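Local coordinates for protein PpBBE-like 1 D396N (Physcomitrella patens subsp. patens, PDB 6EO5) that is an engineered variant of a berberine bridge enzyme-like flavoprotein from a moss that uses bound FAD to oxidise cellobiose, at residues A63-C66 / A67-G71; L125-A128 / L129-G133; E298-N301 / W302-I306; R434-L438 / S439-G443. All blocks are in the same frame, centred on the assembly; numbering follows the deposited sequence.

How the contacts relate
None of the four contacts closes a long loop, since each joins adjoining pieces of chain, and along the sequence they run strictly in series without nesting or crossing. Contact 1 lies at the C-terminal end of helix 57-70 and contact 2 on helix 122-133, both within the FAD-binding part of the chain, with centres about 37 Å apart. Contact 3 marks the passage from edge strand 294-300 of the seven-stranded sheet into helix 302-308. Contacts 2 and 3 are the only pair that touch, for helix 302-308 packs on helix 122-133 and thereby joins this sheet to the FAD-binding part. Contact 4, in the berberine-like C-terminal region, lies beyond the chain centre from contacts 2 and 3.

Contact 1 of 4, residues A63-C66 / A67-G71; sequences AVFC and AKQVG
Phe65 brings the CE2 and CZ end of its ring up to the side-chain amide of Gln69, one turn further along an α-helix, with CE2 3.1 Å from Gln69 OE1. The oxygen approaches obliquely, and the ring and amide planes are 84° apart, nearly perpendicular. Both residues stand on the exposed side of helix 57-70, close to its C-terminal end, within the FAD-binding part of the chain. The extended Gln69 side chain crosses the ring at a slant, while its backbone N donates to Phe65 O at 3.1 Å.

Lys68 follows a different course. Its methylenes run back over the preceding turn, with CG 3.3 Å from Val64 O, and a bend in the chain at chi3 (-75°) keeps CE beside Val64, 4.2 Å from CG1. That course leads NZ to a hydrogen bond with Ala178 O, which gives the ammonium group a fixed acceptor outside the helix.

On the buried side Val64 and Ala67 pack on Ile74 of strand 74-77, and Ala63 meets strand 95-98. Cys66 is tied to Cys17 by a disulfide that fastens helix 57-70 to helix 14-21. The helix gives way at Gly71, where phi is positive. Other bonds of the backbone ladder are Ala67 N to Ala63 O at 2.9 Å, a weak one from Lys68 N to Val64 O, and Val70 N to Cys66 O at 3.0 Å, with a nearly straight N-H angle of 171°.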
loop_
_atom_site.group_PDB
_atom_site.type_symbol
_atom_site.label_atom_id
_atom_site.label_comp_id
_atom_site.label_asym_id
_atom_site.label_seq_id
_atom_site.Cartn_x
_atom_site.Cartn_y
_atom_site.Cartn_z
ATOM N N ALA A 63 4.767 25.964 -1.219
ATOM C CA ALA A 63 4.903 25.142 -2.419
ATOM C C ALA A 63 3.607 25.120 -3.225
ATOM O O ALA A 63 3.632 25.238 -4.454
ATOM C CB ALA A 63 5.335 23.723 -2.039
ATOM N N VAL A 64 2.465 24.991 -2.547
ATOM C CA VAL A 64 1.183 24.972 -3.244
ATOM C C VAL A 64 0.916 26.319 -3.907
ATOM O O VAL A 64 0.396 26.385 -5.028
ATOM C CB VAL A 64 0.056 24.585 -2.270
ATOM C CG1 VAL A 64 -1.308 24.752 -2.929
ATOM C CG2 VAL A 64 0.253 23.156 -1.779
ATOM N N PHE A 65 1.270 27.412 -3.232
ATOM C CA PHE A 65 1.086 28.727 -3.832
ATOM C C PHE A 65 2.021 28.921 -5.022
ATOM O O PHE A 65 1.604 29.399 -6.085
ATOM C CB PHE A 65 1.306 29.812 -2.777
ATOM C CG PHE A 65 1.311 31.208 -3.334
ATOM C CD1 PHE A 65 0.128 31.911 -3.491
ATOM C CD2 PHE A 65 2.503 31.816 -3.710
ATOM C CE1 PHE A 65 0.135 33.191 -4.015
ATOM C CE2 PHE A 65 2.514 33.095 -4.232
ATOM C CZ PHE A 65 1.331 33.782 -4.384
ATOM N N CYS A 66 3.293 28.548 -4.862
ATOM C CA CYS A 66 4.280 28.789 -5.909
ATOM C C CYS A 66 4.024 27.944 -7.148
ATOM O O CYS A 66 4.336 28.374 -8.266
ATOM C CB CYS A 66 5.686 28.515 -5.377
ATOM S SG CYS A 66 6.286 29.798 -4.256
ATOM N N ALA A 67 3.498 26.735 -6.978
ATOM C CA ALA A 67 3.237 25.906 -8.144
ATOM C C ALA A 67 2.094 26.479 -8.961
ATOM O O ALA A 67 2.124 26.433 -10.197
ATOM C CB ALA A 67 2.937 24.473 -7.718
ATOM N N LYS A 68 1.083 27.030 -8.286
ATOM C CA LYS A 68 -0.026 27.670 -8.986
ATOM C C LYS A 68 0.442 28.909 -9.739
ATOM O O LYS A 68 -0.033 29.189 -10.845
ATOM C CB LYS A 68 -1.130 28.031 -7.993
ATOM C CG LYS A 68 -1.849 26.842 -7.405
ATOM C CD LYS A 68 -3.075 27.267 -6.620
ATOM C CE LYS A 68 -2.703 27.880 -5.285
ATOM N NZ LYS A 68 -3.896 28.503 -4.647
ATOM N N GLN A 69 1.387 29.654 -9.157
ATOM C CA GLN A 69 1.824 30.914 -9.747
ATOM C C GLN A 69 2.714 30.683 -10.963
ATOM O O GLN A 69 2.561 31.356 -11.987
ATOM C CB GLN A 69 2.554 31.740 -8.696
ATOM C CG GLN A 69 2.455 33.229 -8.891
ATOM C CD GLN A 69 3.502 33.958 -8.087
ATOM O OE1 GLN A 69 3.231 34.437 -6.982
ATOM N NE2 GLN A 69 4.720 34.028 -8.625
ATOM N N VAL A 70 3.665 29.749 -10.862
ATOM C CA VAL A 70 4.538 29.429 -11.992
ATOM C C VAL A 70 3.841 28.526 -13.012
ATOM O O VAL A 70 4.291 28.428 -14.165
ATOM C CB VAL A 70 5.847 28.803 -11.474
ATOM C CG1 VAL A 70 6.831 28.524 -12.602
ATOM C CG2 VAL A 70 6.502 29.723 -10.453
ATOM N N GLY A 71 2.729 27.896 -12.638
ATOM C CA GLY A 71 2.009 27.051 -13.573
ATOM C C GLY A 71 2.604 25.671 -13.773
ATOM O O GLY A 71 2.560 25.143 -14.892
#

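Contact 2 of 4, residues L125-A128 / L129-G133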
loop_
_atom_site.group_PDB
_atom_site.type_symbol
_atom_site.label_atom_id
_atom_site.label_comp_id
_atom_site.label_asym_id
_atom_site.label_seq_id
_atom_site.Cartn_x
_atom_site.Cartn_y
_atom_site.Cartn_z
ATOM N N LEU A 125 7.913 3.692 12.075
ATOM C CA LEU A 125 6.632 3.883 12.743
ATOM C C LEU A 125 6.305 2.706 13.665
ATOM O O LEU A 125 5.756 2.901 14.758
ATOM C CB LEU A 125 5.526 4.107 11.713
ATOM C CG LEU A 125 4.123 4.323 12.287
ATOM C CD1 LEU A 125 4.111 5.451 13.303
ATOM C CD2 LEU A 125 3.101 4.584 11.179
ATOM N N TYR A 126 6.635 1.477 13.247
ATOM C CA TYR A 126 6.391 0.320 14.107
ATOM C C TYR A 126 7.215 0.409 15.383
ATOM O O TYR A 126 6.733 0.076 16.472
ATOM C CB TYR A 126 6.733 -0.981 13.378
ATOM C CG TYR A 126 5.707 -1.495 12.396
ATOM C CD1 TYR A 126 4.402 -1.774 12.792
ATOM C CD2 TYR A 126 6.063 -1.747 11.069
ATOM C CE1 TYR A 126 3.476 -2.262 11.879
ATOM C CE2 TYR A 126 5.160 -2.233 10.161
ATOM C CZ TYR A 126 3.868 -2.486 10.560
ATOM O OH TYR A 126 2.979 -2.970 9.631
ATOM N N LEU A 127 8.477 0.826 15.252
ATOM C CA LEU A 127 9.368 0.946 16.397
ATOM C C LEU A 127 8.850 1.993 17.377
ATOM O O LEU A 127 8.796 1.751 18.590
ATOM C CB LEU A 127 10.772 1.298 15.907
ATOM C CG LEU A 127 11.913 1.060 16.889
ATOM C CD1 LEU A 127 11.690 -0.246 17.644
ATOM C CD2 LEU A 127 13.229 1.031 16.145
ATOM N N ALA A 128 8.441 3.158 16.862
ATOM C CA ALA A 128 7.922 4.209 17.733
ATOM C C ALA A 128 6.684 3.744 18.485
ATOM O O ALA A 128 6.544 4.006 19.686
ATOM C CB ALA A 128 7.615 5.464 16.922
ATOM N N LEU A 129 5.769 3.057 17.795
ATOM C CA LEU A 129 4.525 2.624 18.429
ATOM C C LEU A 129 4.756 1.482 19.414
ATOM O O LEU A 129 4.026 1.357 20.404
ATOM C CB LEU A 129 3.508 2.208 17.362
ATOM C CG LEU A 129 2.811 3.340 16.596
ATOM C CD1 LEU A 129 2.061 2.786 15.386
ATOM C CD2 LEU A 129 1.858 4.090 17.507
ATOM N N TRP A 130 5.753 0.635 19.153
ATOM C CA TRP A 130 6.073 -0.449 20.078
ATOM C C TRP A 130 6.708 0.096 21.355
ATOM O O TRP A 130 6.258 -0.209 22.470
ATOM C CB TRP A 130 7.004 -1.443 19.383
ATOM C CG TRP A 130 7.460 -2.566 20.243
ATOM C CD1 TRP A 130 8.725 -2.789 20.684
ATOM C CD2 TRP A 130 6.656 -3.639 20.755
ATOM N NE1 TRP A 130 8.765 -3.931 21.441
ATOM C CE2 TRP A 130 7.509 -4.473 21.505
ATOM C CE3 TRP A 130 5.300 -3.971 20.656
ATOM C CZ2 TRP A 130 7.056 -5.627 22.152
ATOM C CZ3 TRP A 130 4.844 -5.122 21.309
ATOM C CH2 TRP A 130 5.726 -5.934 22.051
ATOM N N ASN A 131 7.750 0.922 21.197
ATOM C CA ASN A 131 8.416 1.548 22.331
ATOM C C ASN A 131 7.456 2.397 23.153
ATOM O O ASN A 131 7.566 2.453 24.380
ATOM C CB ASN A 131 9.582 2.404 21.839
ATOM C CG ASN A 131 10.740 1.574 21.293
ATOM O OD1 ASN A 131 10.859 0.380 21.565
ATOM N ND2 ASN A 131 11.605 2.215 20.510
ATOM N N ALA A 132 6.515 3.081 22.503
ATOM C CA ALA A 132 5.672 4.018 23.241
ATOM C C ALA A 132 4.687 3.299 24.147
ATOM O O ALA A 132 4.414 3.772 25.254
ATOM C CB ALA A 132 4.926 4.944 22.284
ATOM N N GLY A 133 4.141 2.164 23.705
ATOM C CA GLY A 133 3.076 1.519 24.452
ATOM C C GLY A 133 2.731 0.098 24.050
ATOM O O GLY A 133 1.642 -0.393 24.376
#
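Leu129 lies side by side with Leu125 on an α-helical turn, the two chains pointing the same way and their CD1 methyls 4.0 Å apart. Leu129 has CG anti to its own carbonyl carbon (chi1 -76°), which swings the branch back along the helix, and CG comes to rest 3.5 Å from Leu125 O. The same carbonyl oxygen accepts from Leu129 N at 3.0 Å, so backbone and side chain of Leu129 close over one group. Replacing Leu129 by an alanine would probably leave a gap beside Leu125 CD1 and strip apolar cover from Phe105 and Val135.

Leu127 meets a polar neighbour instead. Its CD1 rests 3.8 Å from Asn131 ND2, a van der Waals contact of a methyl with an amide, and the two side chains cross obliquely. Asn131 N bonds to Leu127 O at 2.9 Å, with an N-H angle of 171°. Ala128 takes part mainly through its backbone: its O receives Ala132 N at 3.0 Å, and the CB of Ala132 lies close to that oxygen.

The turn belongs to helix 122-133 and is lined on several sides. Ala128, Leu129 and Ala132 pack on strand 105-108, and Leu129 also pairs by backbone with Val135 of the short strand 135-136. Tyr126 carries its hydroxyl to Gly140 O, while its ring and the indole of Trp130 lie against helix 302-308.

Contact 3 of 4, residues E298-N301 / W302-I306; sequences EELN and WIQLI
This is an N-terminal helix cap, a capping box formed where edge strand 294-300 of the seven-stranded antiparallel sheet turns into helix 302-308. The axes of the strand and helix segments make an angle of 124°, and Asn301, at the N-cap, takes up the change of direction. Its OD1 accepts from Gln304 N at 2.9 Å, with the donor close to the axis of the side-chain carbonyl. The torsion that allows this puts CG between the backbone N and carbonyl carbon (chi1 68°), which folds the amide back over the first turn. In return Gln304 OE1 accepts from Asn301 N at 3.0 Å, and this bond is almost perfectly straight at 178°. The two side chains cross at about a right angle. Asn301 O adds the first regular helical bond, receiving Leu305 N at 3.0 Å in its carbonyl plane.

Apolar atoms close the inner side of the corner. Leu300 CB lies 3.8 Å from Gln304 CB, and Leu300 CD1 reaches over to the backbone of Leu305 at CA, 4.0 Å away. Within the helix, Ile306 CG1 rests over one face of the Trp302 indole, towards its rim. Leu305 leads back to strand 222-230 through Val222 and His224.

Both ends of the Gln304 amide are used, since NE2 bonds to Ser314 O while OE1 holds Asn301 N. Its rotation is therefore likely to be fixed, and the reciprocal bonds supply partners for two backbone N-H groups, at Asn301 and Gln304, that the regular helical pattern leaves without acceptors.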
loop_
_atom_site.group_PDB
_atom_site.type_symbol
_atom_site.label_atom_id
_atom_site.label_comp_id
_atom_site.label_asym_id
_atom_site.label_seq_id
_atom_site.Cartn_x
_atom_site.Cartn_y
_atom_site.Cartn_z
ATOM N N GLU A 298 6.953 -20.048 14.913
ATOM C CA GLU A 298 7.825 -19.334 15.838
ATOM C C GLU A 298 7.007 -18.358 16.668
ATOM O O GLU A 298 6.338 -17.489 16.105
ATOM C CB GLU A 298 8.886 -18.579 15.052
ATOM C CG GLU A 298 9.981 -17.985 15.895
ATOM C CD GLU A 298 10.990 -17.197 15.056
ATOM O OE1 GLU A 298 10.772 -17.075 13.804
ATOM O OE2 GLU A 298 11.990 -16.707 15.668
ATOM N N GLU A 299 7.063 -18.476 17.995
ATOM C CA GLU A 299 6.398 -17.495 18.846
ATOM C C GLU A 299 7.332 -16.312 19.093
ATOM O O GLU A 299 8.513 -16.500 19.402
ATOM C CB GLU A 299 5.944 -18.118 20.162
ATOM C CG GLU A 299 5.103 -17.179 21.014
ATOM C CD GLU A 299 4.447 -17.882 22.197
ATOM O OE1 GLU A 299 3.576 -18.760 21.973
ATOM O OE2 GLU A 299 4.813 -17.565 23.351
ATOM N N LEU A 300 6.801 -15.098 18.937
ATOM C CA LEU A 300 7.587 -13.868 18.934
ATOM C C LEU A 300 6.804 -12.769 19.634
ATOM O O LEU A 300 5.603 -12.901 19.872
ATOM C CB LEU A 300 7.905 -13.402 17.504
ATOM C CG LEU A 300 8.588 -14.368 16.549
ATOM C CD1 LEU A 300 8.603 -13.793 15.154
ATOM C CD2 LEU A 300 9.993 -14.612 17.047
ATOM N N ASN A 301 7.483 -11.664 19.949
ATOM C CA ASN A 301 6.759 -10.452 20.293
ATOM C C ASN A 301 6.528 -9.646 19.018
ATOM O O ASN A 301 7.011 -10.002 17.935
ATOM C CB ASN A 301 7.493 -9.643 21.366
ATOM C CG ASN A 301 8.802 -9.042 20.885
ATOM O OD1 ASN A 301 8.914 -8.531 19.765
ATOM N ND2 ASN A 301 9.805 -9.075 21.753
ATOM N N TRP A 302 5.812 -8.523 19.148
ATOM C CA TRP A 302 5.330 -7.829 17.958
ATOM C C TRP A 302 6.480 -7.250 17.132
ATOM O O TRP A 302 6.513 -7.407 15.905
ATOM C CB TRP A 302 4.325 -6.741 18.341
ATOM C CG TRP A 302 3.731 -6.082 17.125
ATOM C CD1 TRP A 302 3.981 -4.812 16.659
ATOM C CD2 TRP A 302 2.828 -6.681 16.187
ATOM N NE1 TRP A 302 3.265 -4.582 15.507
ATOM C CE2 TRP A 302 2.555 -5.711 15.190
ATOM C CE3 TRP A 302 2.219 -7.937 16.095
ATOM C CZ2 TRP A 302 1.693 -5.960 14.119
ATOM C CZ3 TRP A 302 1.358 -8.180 15.030
ATOM C CH2 TRP A 302 1.108 -7.197 14.053
ATOM N N ILE A 303 7.442 -6.582 17.781
ATOM C CA ILE A 303 8.508 -5.943 17.012
ATOM C C ILE A 303 9.441 -6.988 16.403
ATOM O O ILE A 303 10.099 -6.717 15.388
ATOM C CB ILE A 303 9.265 -4.906 17.873
ATOM C CG1 ILE A 303 9.860 -3.819 16.979
ATOM C CG2 ILE A 303 10.342 -5.556 18.770
ATOM C CD1 ILE A 303 8.807 -2.876 16.407
ATOM N N GLN A 304 9.492 -8.193 16.983
ATOM C CA GLN A 304 10.196 -9.298 16.340
ATOM C C GLN A 304 9.445 -9.780 15.115
ATOM O O GLN A 304 10.060 -10.222 14.141
ATOM C CB GLN A 304 10.372 -10.461 17.312
ATOM C CG GLN A 304 11.415 -10.246 18.370
ATOM C CD GLN A 304 11.463 -11.406 19.337
ATOM O OE1 GLN A 304 10.466 -11.734 19.983
ATOM N NE2 GLN A 304 12.618 -12.058 19.419
ATOM N N LEU A 305 8.111 -9.748 15.175
ATOM C CA LEU A 305 7.305 -10.202 14.055
ATOM C C LEU A 305 7.515 -9.300 12.844
ATOM O O LEU A 305 7.668 -9.782 11.712
ATOM C CB LEU A 305 5.830 -10.241 14.459
ATOM C CG LEU A 305 5.016 -10.566 13.209
ATOM C CD1 LEU A 305 4.858 -12.070 13.055
ATOM C CD2 LEU A 305 3.693 -9.824 13.155
ATOM N N ILE A 306 7.552 -7.984 13.078
ATOM C CA ILE A 306 7.880 -7.025 12.027
ATOM C C ILE A 306 9.216 -7.368 11.386
ATOM O O ILE A 306 9.378 -7.286 10.166
ATOM C CB ILE A 306 7.881 -5.601 12.608
ATOM C CG1 ILE A 306 6.543 -5.317 13.279
ATOM C CG2 ILE A 306 8.156 -4.588 11.525
ATOM C CD1 ILE A 306 5.397 -5.308 12.317
#

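Contact 4 of 4, residues R434-L438 / S439-G443; sequences RDMPL and SAYYG
Leu438 O is gripped by two backbone donors, Tyr441 N and Tyr442 N, each at 2.9 Å. The pair mixes a 3-10 and an α-helical bond in the short helix 438-442: Tyr442 N arrives nearly in line with the carbonyl, whereas Tyr441 N sits above its plane. One residue earlier, Pro437 O receives Ala440 N at 2.8 Å, so the loop leading in is already bonded to the helix.

Met436, in that loop, folds back against the turn. Its chain bends at chi2 and chi3 (-54° and -64°), which brings the CE methyl against Ala440 CB, while CB lies 3.6 Å from Tyr441 CE2 and CG 3.5 Å from Tyr441 OH. The phenol and the Met436 chain cross at about a right angle. A serine in place of Tyr441 would probably uncover Met436 CB and CG and leave a gap towards Ala427 and Asp433.

Leu438 serves both tyrosines. Its CD2 stands at the edge of the Tyr441 ring, near the ring plane, and the Leu438 side chain lies beside that of Tyr442, pointing the same way, with CD2 4.2 Å from Tyr442 CE2. Tyr442 also packs on Ile468, within the berberine-like C-terminal region, and the centre of one face of its ring is covered by Tyr441 CB, 3.9 Å above the plane.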
loop_
_atom_site.group_PDB
_atom_site.type_symbol
_atom_site.label_atom_id
_atom_site.label_comp_id
_atom_site.label_asym_id
_atom_site.label_seq_id
_atom_site.Cartn_x
_atom_site.Cartn_y
_atom_site.Cartn_z
ATOM N N ARG A 434 -1.775 1.883 -14.362
ATOM C CA ARG A 434 -2.270 2.923 -15.261
ATOM C C ARG A 434 -3.267 2.399 -16.293
ATOM O O ARG A 434 -4.013 3.195 -16.876
ATOM C CB ARG A 434 -1.093 3.599 -15.964
ATOM C CG ARG A 434 -1.448 4.879 -16.679
ATOM C CD ARG A 434 -0.190 5.568 -17.169
ATOM N NE ARG A 434 -0.452 6.821 -17.868
ATOM C CZ ARG A 434 0.460 7.774 -18.010
ATOM N NH1 ARG A 434 1.667 7.601 -17.493
ATOM N NH2 ARG A 434 0.174 8.895 -18.662
ATOM N N ASP A 435 -3.306 1.088 -16.527
ATOM C CA ASP A 435 -4.242 0.476 -17.462
ATOM C C ASP A 435 -5.563 0.070 -16.826
ATOM O O ASP A 435 -6.414 -0.489 -17.532
ATOM C CB ASP A 435 -3.633 -0.775 -18.098
ATOM C CG ASP A 435 -2.306 -0.514 -18.750
ATOM O OD1 ASP A 435 -2.155 0.547 -19.395
ATOM O OD2 ASP A 435 -1.418 -1.391 -18.611
ATOM N N MET A 436 -5.741 0.275 -15.505
ATOM C CA MET A 436 -7.039 -0.007 -14.905
ATOM C C MET A 436 -7.946 1.210 -15.064
ATOM O O MET A 436 -7.503 2.339 -14.827
ATOM C CB MET A 436 -6.904 -0.359 -13.426
ATOM C CG MET A 436 -6.213 -1.682 -13.112
ATOM S SD MET A 436 -6.974 -3.075 -13.959
ATOM C CE MET A 436 -8.596 -3.147 -13.256
ATOM N N PRO A 437 -9.192 1.033 -15.492
ATOM C CA PRO A 437 -10.156 2.130 -15.391
ATOM C C PRO A 437 -10.458 2.425 -13.924
ATOM O O PRO A 437 -10.492 1.519 -13.089
ATOM C CB PRO A 437 -11.385 1.576 -16.112
ATOM C CG PRO A 437 -11.316 0.133 -15.872
ATOM C CD PRO A 437 -9.839 -0.211 -15.946
ATOM N N LEU A 438 -10.706 3.703 -13.622
ATOM C CA LEU A 438 -10.978 4.115 -12.250
ATOM C C LEU A 438 -12.173 3.384 -11.640
ATOM O O LEU A 438 -12.198 3.166 -10.424
ATOM C CB LEU A 438 -11.197 5.624 -12.187
ATOM C CG LEU A 438 -9.962 6.524 -12.317
ATOM C CD1 LEU A 438 -10.318 7.956 -11.957
ATOM C CD2 LEU A 438 -8.794 6.042 -11.455
ATOM N N SER A 439 -13.162 2.989 -12.447
ATOM C CA SER A 439 -14.289 2.228 -11.918
ATOM C C SER A 439 -13.838 0.934 -11.261
ATOM O O SER A 439 -14.538 0.417 -10.376
ATOM C CB SER A 439 -15.293 1.910 -13.024
ATOM O OG SER A 439 -14.674 1.233 -14.110
ATOM N N ALA A 440 -12.687 0.396 -11.675
ATOM C CA ALA A 440 -12.193 -0.822 -11.049
ATOM C C ALA A 440 -11.706 -0.563 -9.626
ATOM O O ALA A 440 -11.755 -1.466 -8.779
ATOM C CB ALA A 440 -11.082 -1.433 -11.891
ATOM N N TYR A 441 -11.241 0.655 -9.344
ATOM C CA TYR A 441 -10.765 0.975 -8.004
ATOM C C TYR A 441 -11.861 1.548 -7.121
ATOM O O TYR A 441 -11.894 1.273 -5.920
ATOM C CB TYR A 441 -9.604 1.969 -8.066
ATOM C CG TYR A 441 -8.337 1.418 -8.678
ATOM C CD1 TYR A 441 -7.702 0.307 -8.132
ATOM C CD2 TYR A 441 -7.769 2.017 -9.798
ATOM C CE1 TYR A 441 -6.535 -0.189 -8.691
ATOM C CE2 TYR A 441 -6.608 1.529 -10.356
ATOM C CZ TYR A 441 -5.990 0.428 -9.798
ATOM O OH TYR A 441 -4.826 -0.057 -10.355
ATOM N N TYR A 442 -12.781 2.317 -7.692
ATOM C CA TYR A 442 -13.678 3.130 -6.896
ATOM C C TYR A 442 -15.156 2.802 -7.081
ATOM O O TYR A 442 -15.947 3.127 -6.188
ATOM C CB TYR A 442 -13.408 4.617 -7.194
ATOM C CG TYR A 442 -11.983 5.028 -6.839
ATOM C CD1 TYR A 442 -11.445 4.744 -5.575
ATOM C CD2 TYR A 442 -11.169 5.673 -7.757
ATOM C CE1 TYR A 442 -10.132 5.112 -5.238
ATOM C CE2 TYR A 442 -9.860 6.040 -7.433
ATOM C CZ TYR A 442 -9.348 5.752 -6.177
ATOM O OH TYR A 442 -8.057 6.113 -5.861
ATOM N N GLY A 443 -15.548 2.172 -8.194
ATOM C CA GLY A 443 -16.898 1.629 -8.343
ATOM C C GLY A 443 -18.029 2.568 -7.935
ATOM O O GLY A 443 -18.127 3.705 -8.416
#